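Local coordinates for general Secretion Pathway Protein (Vibrio vulnificus, PDB 4G54) that probably binds peptidoglycan in the periplasm, as a domain of the EpsAB fusion protein of the type II secretion system, at residues Leu19-Val24 against Val115-Ser120; Lys39-Arg44 against Thr75-Leu80; Leu80-His85 against Arg89-Leu94; Val93-Glu96 against Val102-Leu105. All blocks are in the same frame, centred on the assembly; numbering follows the deposited sequence.

Overall arrangement
Followed from the N terminus, the chain first lays down the loop 19-24, and interaction 1 closes the longest loop of the four by joining it to helix 115-121. The other three contacts are nested inside that loop. Interaction 2 brings the end region of helix 30-40 against the entry to strand 79-85. Interaction 3 then follows in series, sharing Leu80, and pairs strand 79-85 with strand 88-97. Interaction 4 carries on from Val93 and Leu94, which it shares with interaction 3, and pairs strand 88-97 with strand 101-105. Two successive hairpins thus build the middle of the antiparallel sheet; interaction 2 lies nearest the chain's centre, and interaction 1 lies at the surface.

Interaction 1: residues Leu19-Val24 against Val115-Ser120; sequences LGESAV and VSQLMS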
loop_
_atom_site.group_PDB
_atom_site.type_symbol
_atom_site.label_atom_id
_atom_site.label_comp_id
_atom_site.label_asym_id
_atom_site.label_seq_id
_atom_site.Cartn_x
_atom_site.Cartn_y
_atom_site.Cartn_z
ATOM N N LEU A 19 9.005 -27.207 0.305
ATOM C CA LEU A 19 8.577 -28.010 -0.844
ATOM C C LEU A 19 9.741 -27.983 -1.841
ATOM O O LEU A 19 10.873 -28.338 -1.445
ATOM C CB LEU A 19 7.233 -27.562 -1.423
ATOM C CG LEU A 19 6.032 -28.293 -0.840
ATOM C CD1 LEU A 19 5.221 -27.415 0.125
ATOM C CD2 LEU A 19 5.132 -28.821 -1.994
ATOM N N GLY A 20 9.512 -27.565 -3.093
ATOM C CA GLY A 20 10.635 -27.437 -4.053
ATOM C C GLY A 20 11.282 -26.054 -4.190
ATOM O O GLY A 20 12.294 -25.903 -4.871
ATOM N N GLU A 21 10.722 -25.025 -3.553
ATOM C CA GLU A 21 11.225 -23.671 -3.833
ATOM C C GLU A 21 11.898 -22.931 -2.649
ATOM O O GLU A 21 11.348 -21.965 -2.081
ATOM C CB GLU A 21 10.158 -22.806 -4.551
ATOM C CG GLU A 21 9.606 -23.383 -5.901
ATOM C CD GLU A 21 8.375 -24.239 -5.688
ATOM O OE1 GLU A 21 7.786 -24.103 -4.599
ATOM O OE2 GLU A 21 7.989 -25.037 -6.580
ATOM N N SER A 22 13.114 -23.366 -2.304
ATOM C CA SER A 22 13.878 -22.678 -1.246
ATOM C C SER A 22 14.235 -21.182 -1.593
ATOM O O SER A 22 14.429 -20.378 -0.692
ATOM C CB SER A 22 15.094 -23.514 -0.768
ATOM O OG SER A 22 16.204 -23.434 -1.657
ATOM N N ALA A 23 14.323 -20.833 -2.884
ATOM C CA ALA A 23 14.593 -19.433 -3.294
ATOM C C ALA A 23 13.526 -18.470 -2.763
ATOM O O ALA A 23 13.858 -17.294 -2.519
ATOM C CB ALA A 23 14.641 -19.309 -4.783
ATOM N N VAL A 24 12.275 -18.935 -2.627
ATOM C CA VAL A 24 11.203 -18.010 -2.208
ATOM C C VAL A 24 11.360 -17.583 -0.811
ATOM O O VAL A 24 10.789 -16.537 -0.425
ATOM C CB VAL A 24 9.775 -18.607 -2.175
ATOM C CG1 VAL A 24 8.791 -17.695 -2.926
ATOM C CG2 VAL A 24 9.709 -20.040 -2.504
ATOM N N VAL A 115 -0.974 -20.552 -8.664
ATOM C CA VAL A 115 -1.861 -20.595 -7.482
ATOM C C VAL A 115 -1.495 -21.808 -6.609
ATOM O O VAL A 115 -1.373 -21.712 -5.386
ATOM C CB VAL A 115 -3.326 -20.755 -7.891
ATOM C CG1 VAL A 115 -4.226 -20.700 -6.646
ATOM C CG2 VAL A 115 -3.692 -19.624 -8.705
ATOM N N SER A 116 -1.339 -22.970 -7.255
ATOM C CA SER A 116 -0.977 -24.158 -6.496
ATOM C C SER A 116 0.307 -23.963 -5.680
ATOM O O SER A 116 0.352 -24.280 -4.498
ATOM C CB SER A 116 -0.868 -25.350 -7.426
ATOM O OG SER A 116 -0.557 -26.495 -6.698
ATOM N N GLN A 117 1.334 -23.370 -6.294
ATOM C CA GLN A 117 2.602 -23.198 -5.563
ATOM C C GLN A 117 2.389 -22.231 -4.412
ATOM O O GLN A 117 2.847 -22.505 -3.268
ATOM C CB GLN A 117 3.637 -22.671 -6.499
ATOM C CG GLN A 117 4.183 -23.676 -7.458
ATOM C CD GLN A 117 5.146 -22.986 -8.456
ATOM O OE1 GLN A 117 4.719 -22.135 -9.254
ATOM N NE2 GLN A 117 6.441 -23.266 -8.328
ATOM N N LEU A 118 1.711 -21.107 -4.693
ATOM C CA LEU A 118 1.433 -20.160 -3.604
ATOM C C LEU A 118 0.668 -20.790 -2.409
ATOM O O LEU A 118 1.039 -20.670 -1.210
ATOM C CB LEU A 118 0.610 -18.940 -4.116
ATOM C CG LEU A 118 0.188 -17.987 -3.003
ATOM C CD1 LEU A 118 1.406 -17.236 -2.373
ATOM C CD2 LEU A 118 -0.719 -16.980 -3.712
ATOM N N MET A 119 -0.377 -21.527 -2.724
ATOM C CA MET A 119 -1.220 -22.059 -1.671
ATOM C C MET A 119 -0.571 -23.128 -0.848
ATOM O O MET A 119 -0.998 -23.339 0.323
ATOM C CB MET A 119 -2.585 -22.493 -2.264
ATOM C CG MET A 119 -3.421 -21.280 -2.797
ATOM S SD MET A 119 -3.517 -19.683 -1.865
ATOM C CE MET A 119 -3.603 -18.601 -3.199
ATOM N N SER A 120 0.447 -23.806 -1.403
ATOM C CA SER A 120 1.171 -24.795 -0.645
ATOM C C SER A 120 2.044 -24.194 0.495
ATOM O O SER A 120 2.337 -24.892 1.479
ATOM C CB SER A 120 1.930 -25.699 -1.625
ATOM O OG SER A 120 3.065 -24.987 -2.059
#
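Glu21 and Gln117 meet because both first torsions swing CG beside the backbone N and opposite the carbonyl carbon (chi1 -57° for Glu21 and -75° for Gln117). From there the glutamate chain bends at its second torsion, whereas the glutamine runs on extended, and the two side chains cross at about a right angle. The link between them shows that a bond of ordinary length can meet its acceptor well out of plane. Gln117 NE2 donates to Glu21 OE2 over 2.9 Å, and the acceptor lies in the plane of the amide. Yet the donor reaches OE2 from above the carboxylate, 77° out of its plane, and the carboxylate and amide planes are themselves nearly perpendicular.

The other end of the amide is also occupied: Gln117 OE1 is hydrogen-bonded to Thr114 N, just before helix 115-121, which fixes the flip of the amide and leaves NE2 turned to the loop. One turn further along, Leu19 CD1 lies 3.9 Å from Ser120 OG, a plain van der Waals touch. That hydroxyl is held by its own helix, donating to Gln117 O at 2.8 Å. Phe113 on strand 110-114 packs against Glu21, and His85 on strand 79-85 packs against Leu19, so the loop before helix 30-40 rests on the sheet as well as on the helix.

With a neutral amide as the donor, the link is a single charge-assisted hydrogen bond at the surface, one whose out-of-plane approach probably makes it weaker than an in-plane bond to the same oxygen.

Interaction 2: residues Lys39-Arg44 against Thr75-Leu80; sequences KLWGYR and TPHPLL
The backbone bearing Leu40 and Trp41 leaves helical geometry at Gly42, whose positive phi of 91° completes a Schellman motif, and it runs past the His77-Pro78 entry to strand 79-85 with the CA atoms of Leu40 and Pro78 8.3 Å apart. This is a buried junction between the end of helix 30-40 and the loop leading into strand 79-85 of the C39-like domain.

Leu40 uses one methyl: CD2 rests against Pro78 with CB and CG both 3.8 Å away, so the leucine leans on the proline ring. Beside it, Trp41 turns the edge of its six-membered ring toward the face of His77 in an offset edge-to-face pair, the planes 62° apart. The closest atoms are Trp41 CZ2 and His77 CB, at 3.8 Å. Trp209 and Phe60 also make edge-to-face pairs with the indole, and His201 makes one with the imidazole, extending the aromatic cluster to helix 193-202.

The imidazole is steadied by its own segment, since ND1 donates to Pro78 O in a long but straight bond of 3.3 Å. The same carbonyl takes a second donor: a water in the plane of the indole accepts from Trp41 NE1 at 2.9 Å and donates to Pro78 O at 2.7 Å.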
loop_
_atom_site.group_PDB
_atom_site.type_symbol
_atom_site.label_atom_id
_atom_site.label_comp_id
_atom_site.label_asym_id
_atom_site.label_seq_id
_atom_site.Cartn_x
_atom_site.Cartn_y
_atom_site.Cartn_z
ATOM N N LYS A 39 11.306 -0.415 -0.157
ATOM C CA LYS A 39 12.089 0.020 -1.321
ATOM C C LYS A 39 11.174 0.154 -2.580
ATOM O O LYS A 39 11.422 0.982 -3.465
ATOM C CB LYS A 39 13.140 -1.004 -1.649
ATOM C CG LYS A 39 14.177 -1.198 -0.617
ATOM C CD LYS A 39 15.311 -2.161 -1.176
ATOM C CE LYS A 39 16.052 -2.750 -0.014
ATOM N NZ LYS A 39 17.040 -3.772 -0.479
ATOM N N LEU A 40 10.145 -0.711 -2.709
ATOM C CA LEU A 40 9.208 -0.634 -3.826
ATOM C C LEU A 40 8.469 0.666 -3.836
ATOM O O LEU A 40 8.093 1.144 -4.908
ATOM C CB LEU A 40 8.153 -1.767 -3.742
ATOM C CG LEU A 40 8.384 -3.001 -4.539
ATOM C CD1 LEU A 40 9.454 -3.658 -3.862
ATOM C CD2 LEU A 40 7.132 -3.905 -4.575
ATOM N N TRP A 41 8.267 1.266 -2.660
ATOM C CA TRP A 41 7.659 2.576 -2.589
ATOM C C TRP A 41 8.687 3.708 -2.771
ATOM O O TRP A 41 8.348 4.923 -2.762
ATOM C CB TRP A 41 6.921 2.716 -1.243
ATOM C CG TRP A 41 5.708 1.844 -1.135
ATOM C CD1 TRP A 41 5.640 0.640 -0.611
ATOM C CD2 TRP A 41 4.384 2.197 -1.550
ATOM N NE1 TRP A 41 4.346 0.138 -0.648
ATOM C CE2 TRP A 41 3.540 1.105 -1.224
ATOM C CE3 TRP A 41 3.844 3.344 -2.145
ATOM C CZ2 TRP A 41 2.108 1.127 -1.486
ATOM C CZ3 TRP A 41 2.456 3.370 -2.406
ATOM C CH2 TRP A 41 1.645 2.266 -2.108
ATOM N N GLY A 42 9.960 3.352 -2.973
ATOM C CA GLY A 42 11.011 4.370 -3.149
ATOM C C GLY A 42 11.727 4.831 -1.886
ATOM O O GLY A 42 12.480 5.868 -1.959
ATOM N N TYR A 43 11.500 4.149 -0.751
ATOM C CA TYR A 43 11.988 4.625 0.511
ATOM C C TYR A 43 13.005 3.714 1.165
ATOM O O TYR A 43 12.907 2.490 1.093
ATOM C CB TYR A 43 10.863 4.840 1.503
ATOM C CG TYR A 43 9.981 5.970 1.035
ATOM C CD1 TYR A 43 10.451 7.298 1.045
ATOM C CD2 TYR A 43 8.674 5.750 0.563
ATOM C CE1 TYR A 43 9.640 8.369 0.617
ATOM C CE2 TYR A 43 7.864 6.823 0.149
ATOM C CZ TYR A 43 8.385 8.127 0.186
ATOM O OH TYR A 43 7.706 9.235 -0.273
ATOM N N ARG A 44 13.952 4.385 1.858
ATOM C CA ARG A 44 14.885 3.753 2.733
ATOM C C ARG A 44 14.277 3.733 4.165
ATOM O O ARG A 44 14.096 4.771 4.833
ATOM C CB ARG A 44 16.266 4.476 2.585
ATOM C CG ARG A 44 17.407 3.974 3.457
ATOM C CD ARG A 44 18.619 4.914 3.243
ATOM N NE ARG A 44 18.244 6.351 3.351
ATOM C CZ ARG A 44 18.392 7.263 2.383
ATOM N NH1 ARG A 44 18.928 6.914 1.217
ATOM N NH2 ARG A 44 18.018 8.528 2.582
ATOM N N THR A 75 -5.913 -6.990 -4.098
ATOM C CA THR A 75 -5.028 -5.929 -3.449
ATOM C C THR A 75 -4.708 -4.790 -4.397
ATOM O O THR A 75 -4.276 -5.054 -5.545
ATOM C CB THR A 75 -3.769 -6.518 -2.833
ATOM O OG1 THR A 75 -3.106 -5.505 -2.057
ATOM C CG2 THR A 75 -2.813 -7.084 -3.847
ATOM N N PRO A 76 -4.838 -3.582 -3.849
ATOM C CA PRO A 76 -4.577 -2.411 -4.733
ATOM C C PRO A 76 -3.069 -2.055 -4.787
ATOM O O PRO A 76 -2.689 -1.122 -5.572
ATOM C CB PRO A 76 -5.394 -1.277 -4.057
ATOM C CG PRO A 76 -5.395 -1.670 -2.617
ATOM C CD PRO A 76 -5.530 -3.170 -2.593
ATOM N N HIS A 77 -2.187 -2.722 -4.008
ATOM C CA HIS A 77 -0.753 -2.388 -4.049
ATOM C C HIS A 77 -0.015 -3.598 -3.504
ATOM O O HIS A 77 -0.610 -4.600 -3.027
ATOM C CB HIS A 77 -0.464 -1.168 -3.120
ATOM C CG HIS A 77 -1.208 -1.203 -1.803
ATOM N ND1 HIS A 77 -0.911 -2.020 -0.735
ATOM C CD2 HIS A 77 -2.206 -0.380 -1.393
ATOM C CE1 HIS A 77 -1.727 -1.749 0.282
ATOM N NE2 HIS A 77 -2.555 -0.780 -0.101
ATOM N N PRO A 78 1.285 -3.620 -3.613
ATOM C CA PRO A 78 2.069 -4.770 -3.199
ATOM C C PRO A 78 1.907 -5.028 -1.687
ATOM O O PRO A 78 1.572 -4.136 -0.898
ATOM C CB PRO A 78 3.525 -4.379 -3.556
ATOM C CG PRO A 78 3.316 -3.457 -4.753
ATOM C CD PRO A 78 2.057 -2.632 -4.397
ATOM N N LEU A 79 2.131 -6.294 -1.307
ATOM C CA LEU A 79 2.020 -6.759 0.090
ATOM C C LEU A 79 3.182 -7.622 0.413
ATOM O O LEU A 79 3.887 -8.176 -0.524
ATOM C CB LEU A 79 0.743 -7.699 0.215
ATOM C CG LEU A 79 -0.569 -6.949 0.019
ATOM C CD1 LEU A 79 -1.703 -7.944 0.082
ATOM C CD2 LEU A 79 -0.853 -5.907 1.089
ATOM N N LEU A 80 3.435 -7.858 1.729
ATOM C CA LEU A 80 4.459 -8.869 2.131
ATOM C C LEU A 80 3.703 -10.151 2.552
ATOM O O LEU A 80 2.775 -10.036 3.405
ATOM C CB LEU A 80 5.270 -8.335 3.315
ATOM C CG LEU A 80 6.440 -9.275 3.748
ATOM C CD1 LEU A 80 7.597 -9.221 2.671
ATOM C CD2 LEU A 80 6.960 -8.733 5.108
HETATM O O HOH W 1 2.862 -2.115 0.378
#

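Interaction 3: residues Leu80-His85 against Arg89-Leu94; sequences LLTLQH and RAYVVL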
loop_
_atom_site.group_PDB
_atom_site.type_symbol
_atom_site.label_atom_id
_atom_site.label_comp_id
_atom_site.label_asym_id
_atom_site.label_seq_id
_atom_site.Cartn_x
_atom_site.Cartn_y
_atom_site.Cartn_z
ATOM N N LEU A 80 3.435 -7.858 1.729
ATOM C CA LEU A 80 4.459 -8.869 2.131
ATOM C C LEU A 80 3.703 -10.151 2.552
ATOM O O LEU A 80 2.775 -10.036 3.405
ATOM C CB LEU A 80 5.270 -8.335 3.315
ATOM C CG LEU A 80 6.440 -9.275 3.748
ATOM C CD1 LEU A 80 7.597 -9.221 2.671
ATOM C CD2 LEU A 80 6.960 -8.733 5.108
ATOM N N LEU A 81 4.032 -11.283 1.905
ATOM C CA LEU A 81 3.317 -12.534 2.216
ATOM C C LEU A 81 4.154 -13.271 3.268
ATOM O O LEU A 81 5.372 -13.386 3.149
ATOM C CB LEU A 81 3.213 -13.445 0.974
ATOM C CG LEU A 81 2.512 -12.782 -0.210
ATOM C CD1 LEU A 81 2.383 -13.876 -1.290
ATOM C CD2 LEU A 81 1.166 -12.205 0.177
ATOM N N THR A 82 3.518 -13.846 4.284
ATOM C CA THR A 82 4.197 -14.746 5.217
ATOM C C THR A 82 4.056 -16.129 4.635
ATOM O O THR A 82 2.895 -16.638 4.473
ATOM C CB THR A 82 3.548 -14.665 6.631
ATOM O OG1 THR A 82 3.619 -13.304 7.147
ATOM C CG2 THR A 82 4.312 -15.614 7.637
ATOM N N LEU A 83 5.192 -16.801 4.426
ATOM C CA LEU A 83 5.159 -18.216 3.965
ATOM C C LEU A 83 5.475 -19.120 5.172
ATOM O O LEU A 83 6.264 -18.742 6.053
ATOM C CB LEU A 83 6.148 -18.411 2.835
ATOM C CG LEU A 83 5.953 -17.494 1.595
ATOM C CD1 LEU A 83 6.913 -17.947 0.464
ATOM C CD2 LEU A 83 4.508 -17.521 1.138
ATOM N N GLN A 84 4.812 -20.275 5.257
ATOM C CA GLN A 84 5.017 -21.153 6.420
ATOM C C GLN A 84 5.247 -22.545 5.825
ATOM O O GLN A 84 4.571 -22.927 4.867
ATOM C CB GLN A 84 3.843 -21.097 7.474
ATOM C CG GLN A 84 2.906 -19.795 7.400
ATOM C CD GLN A 84 2.210 -19.254 8.714
ATOM O OE1 GLN A 84 2.401 -19.804 9.825
ATOM N NE2 GLN A 84 1.400 -18.128 8.561
ATOM N N HIS A 85 6.277 -23.242 6.318
ATOM C CA HIS A 85 6.542 -24.632 5.900
ATOM C C HIS A 85 7.201 -25.376 7.039
ATOM O O HIS A 85 8.335 -25.069 7.455
ATOM C CB HIS A 85 7.378 -24.740 4.624
ATOM C CG HIS A 85 7.663 -26.152 4.214
ATOM N ND1 HIS A 85 6.672 -27.012 3.775
ATOM C CD2 HIS A 85 8.822 -26.859 4.193
ATOM C CE1 HIS A 85 7.213 -28.189 3.502
ATOM N NE2 HIS A 85 8.516 -28.120 3.737
ATOM N N ARG A 89 9.137 -19.979 9.119
ATOM C CA ARG A 89 8.504 -18.834 8.399
ATOM C C ARG A 89 9.510 -18.152 7.474
ATOM O O ARG A 89 10.734 -18.131 7.736
ATOM C CB ARG A 89 7.859 -17.777 9.343
ATOM C CG ARG A 89 6.626 -18.330 10.091
ATOM C CD ARG A 89 6.422 -17.674 11.439
ATOM N NE ARG A 89 6.073 -16.273 11.266
ATOM C CZ ARG A 89 4.831 -15.780 11.159
ATOM N NH1 ARG A 89 3.766 -16.589 11.233
ATOM N NH2 ARG A 89 4.668 -14.444 10.986
ATOM N N ALA A 90 8.988 -17.583 6.410
ATOM C CA ALA A 90 9.751 -16.768 5.481
ATOM C C ALA A 90 8.810 -15.760 4.895
ATOM O O ALA A 90 7.565 -15.813 5.125
ATOM C CB ALA A 90 10.370 -17.589 4.360
ATOM N N TYR A 91 9.368 -14.751 4.245
ATOM C CA TYR A 91 8.557 -13.560 3.892
ATOM C C TYR A 91 8.949 -13.199 2.453
ATOM O O TYR A 91 10.105 -13.182 2.134
ATOM C CB TYR A 91 8.924 -12.371 4.832
ATOM C CG TYR A 91 8.519 -12.673 6.251
ATOM C CD1 TYR A 91 9.392 -13.350 7.133
ATOM C CD2 TYR A 91 7.218 -12.339 6.690
ATOM C CE1 TYR A 91 8.976 -13.680 8.402
ATOM C CE2 TYR A 91 6.778 -12.644 8.008
ATOM C CZ TYR A 91 7.684 -13.312 8.866
ATOM O OH TYR A 91 7.345 -13.645 10.142
ATOM N N VAL A 92 7.957 -12.919 1.604
ATOM C CA VAL A 92 8.245 -12.585 0.204
ATOM C C VAL A 92 7.296 -11.451 -0.231
ATOM O O VAL A 92 6.197 -11.326 0.294
ATOM C CB VAL A 92 8.092 -13.858 -0.700
ATOM C CG1 VAL A 92 6.614 -14.331 -0.818
ATOM C CG2 VAL A 92 8.686 -13.621 -2.012
ATOM N N VAL A 93 7.788 -10.548 -1.068
ATOM C CA VAL A 93 6.948 -9.472 -1.562
ATOM C C VAL A 93 6.085 -9.942 -2.683
ATOM O O VAL A 93 6.575 -10.525 -3.663
ATOM C CB VAL A 93 7.780 -8.224 -1.963
ATOM C CG1 VAL A 93 6.907 -7.210 -2.719
ATOM C CG2 VAL A 93 8.407 -7.607 -0.683
ATOM N N LEU A 94 4.769 -9.683 -2.567
ATOM C CA LEU A 94 3.857 -9.913 -3.713
ATOM C C LEU A 94 3.805 -8.613 -4.469
ATOM O O LEU A 94 3.352 -7.576 -3.960
ATOM C CB LEU A 94 2.438 -10.274 -3.180
ATOM C CG LEU A 94 1.346 -10.365 -4.264
ATOM C CD1 LEU A 94 1.559 -11.551 -5.105
ATOM C CD2 LEU A 94 -0.029 -10.480 -3.563
#
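Tyr91 OH, on the same face as Thr82 of the partner strand, accepts two hydrogen bonds from one guanidinium. Arg89 approaches side-on, with NE at 3.1 Å and NH2 at 2.9 Å from that oxygen, both bonds noticeably bent. Held so, the guanidinium offers a face to Thr82, whose CG2 sits over its centre, 3.6 Å from Arg89 CZ. Thr82 reaches there because its methyl is opposite the backbone N (chi1 of OG1 -59°), which sets OG1 toward Tyr91 CE2 at 3.3 Å, a contact and not a bond. The hydroxyl is instead hydrogen-bonded to Glu125 on the neighbouring strand 125-131, and the same carboxylate makes a salt bridge with Arg89 NH2, so one acidic group serves both.

These residues lie on the beta hairpin formed by strands 79-85 and 88-97, which run antiparallel with axes at 149°. Leu81 pairs with Val92, and Leu83 with Ala90, each through two reciprocal backbone bonds; Leu81 N reaches Val92 O at 2.7 Å.

On the face opposite the tyrosine, Val92 CG1 touches both Leu81 CB and Leu83 CD1, the latter 3.8 Å away. Back on the tyrosine's face, Leu80 CD2 packs against the ring at CD2, 3.9 Å off, and its CD1 touches Val93 CG2. Gln84 runs alongside Arg89, but its OE1 stays too far from NH1 for a hydrogen bond.

Interaction 4: residues Val93-Glu96 against Val102-Leu105; sequences VLLE and VVLL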
loop_
_atom_site.group_PDB
_atom_site.type_symbol
_atom_site.label_atom_id
_atom_site.label_comp_id
_atom_site.label_asym_id
_atom_site.label_seq_id
_atom_site.Cartn_x
_atom_site.Cartn_y
_atom_site.Cartn_z
ATOM N N VAL A 93 7.788 -10.548 -1.068
ATOM C CA VAL A 93 6.948 -9.472 -1.562
ATOM C C VAL A 93 6.085 -9.942 -2.683
ATOM O O VAL A 93 6.575 -10.525 -3.663
ATOM C CB VAL A 93 7.780 -8.224 -1.963
ATOM C CG1 VAL A 93 6.907 -7.210 -2.719
ATOM C CG2 VAL A 93 8.407 -7.607 -0.683
ATOM N N LEU A 94 4.769 -9.683 -2.567
ATOM C CA LEU A 94 3.857 -9.913 -3.713
ATOM C C LEU A 94 3.805 -8.613 -4.469
ATOM O O LEU A 94 3.352 -7.576 -3.960
ATOM C CB LEU A 94 2.438 -10.274 -3.180
ATOM C CG LEU A 94 1.346 -10.365 -4.264
ATOM C CD1 LEU A 94 1.559 -11.551 -5.105
ATOM C CD2 LEU A 94 -0.029 -10.480 -3.563
ATOM N N LEU A 95 4.229 -8.655 -5.746
ATOM C CA LEU A 95 4.227 -7.468 -6.582
ATOM C C LEU A 95 2.977 -7.408 -7.369
ATOM O O LEU A 95 2.422 -6.284 -7.507
ATOM C CB LEU A 95 5.491 -7.485 -7.552
ATOM C CG LEU A 95 5.592 -6.381 -8.584
ATOM C CD1 LEU A 95 5.853 -5.037 -7.903
ATOM C CD2 LEU A 95 6.786 -6.747 -9.530
ATOM N N GLU A 96 2.568 -8.511 -8.015
ATOM C CA GLU A 96 1.273 -8.480 -8.722
ATOM C C GLU A 96 0.630 -9.850 -8.676
ATOM O O GLU A 96 1.270 -10.815 -8.380
ATOM C CB GLU A 96 1.388 -7.988 -10.124
ATOM C CG GLU A 96 2.354 -8.734 -10.952
ATOM C CD GLU A 96 2.509 -8.015 -12.344
ATOM O OE1 GLU A 96 3.606 -7.601 -12.720
ATOM O OE2 GLU A 96 1.460 -7.856 -13.022
ATOM N N VAL A 102 1.180 -15.438 -9.370
ATOM C CA VAL A 102 1.579 -14.230 -8.618
ATOM C C VAL A 102 3.052 -14.013 -8.961
ATOM O O VAL A 102 3.787 -14.938 -9.336
ATOM C CB VAL A 102 1.430 -14.407 -7.135
ATOM C CG1 VAL A 102 -0.087 -14.458 -6.743
ATOM C CG2 VAL A 102 2.212 -15.688 -6.577
ATOM N N VAL A 103 3.409 -12.733 -8.959
ATOM C CA VAL A 103 4.827 -12.338 -9.144
ATOM C C VAL A 103 5.380 -11.960 -7.800
ATOM O O VAL A 103 4.836 -11.136 -7.072
ATOM C CB VAL A 103 4.991 -11.168 -10.153
ATOM C CG1 VAL A 103 6.467 -10.717 -10.231
ATOM C CG2 VAL A 103 4.444 -11.675 -11.479
ATOM N N LEU A 104 6.454 -12.654 -7.412
ATOM C CA LEU A 104 7.061 -12.538 -6.067
ATOM C C LEU A 104 8.464 -11.934 -6.169
ATOM O O LEU A 104 9.219 -12.243 -7.099
ATOM C CB LEU A 104 7.129 -13.915 -5.433
ATOM C CG LEU A 104 5.777 -14.640 -5.320
ATOM C CD1 LEU A 104 6.063 -15.970 -4.615
ATOM C CD2 LEU A 104 4.790 -13.755 -4.554
ATOM N N LEU A 105 8.817 -11.118 -5.191
ATOM C CA LEU A 105 10.191 -10.540 -5.042
ATOM C C LEU A 105 10.804 -11.017 -3.737
ATOM O O LEU A 105 10.236 -10.817 -2.680
ATOM C CB LEU A 105 10.137 -9.013 -5.111
ATOM C CG LEU A 105 9.387 -8.413 -6.286
ATOM C CD1 LEU A 105 9.331 -6.858 -6.148
ATOM C CD2 LEU A 105 10.123 -8.707 -7.594
#
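The flat groups that meet between Val93-Glu96 and Val102-Leu105 are peptide units, joined through N-H and C=O; of the side chains above and below them, Val93, Glu96, Val103 and Leu105 stand on one face of the sheet, and Leu94 and Leu104 on the other. Val93 and Leu105 exchange two backbone bonds, the shorter from Leu105 N to Val93 O at 2.8 Å. Beyond Leu94 the register slips by one residue. Leu95 N donates to Val103 O, while Val103 N donates to Glu96 O at 2.9 Å, so two residues face one. This is a classic beta bulge, made possible by the helix-like psi of Leu95 (-47°), and it lies within the hairpin of strands 88-97 and 101-105.

The bulge puts both neighbours alongside Val103. Leu95 CD2 lies 4.0 Å from Val103 CG1, and Glu96 CG lies 3.6 Å from Val103 CG2, its first torsion (55°) setting CG between the backbone N and the carbonyl carbon. On the other face Leu94 CD1 presses on Val102 CB at 3.5 Å, with the two side chains at about a right angle, and also meets Leu104 CD2. Leu40 of helix 30-40 packs on Val93, Leu95 and Leu105.

Only the glutamate breaks the apolar pattern: its methylene packs on the valine, while its carboxylate forms a salt bridge with Arg101 and a weak, long pair with Arg110, which would probably keep it ionised.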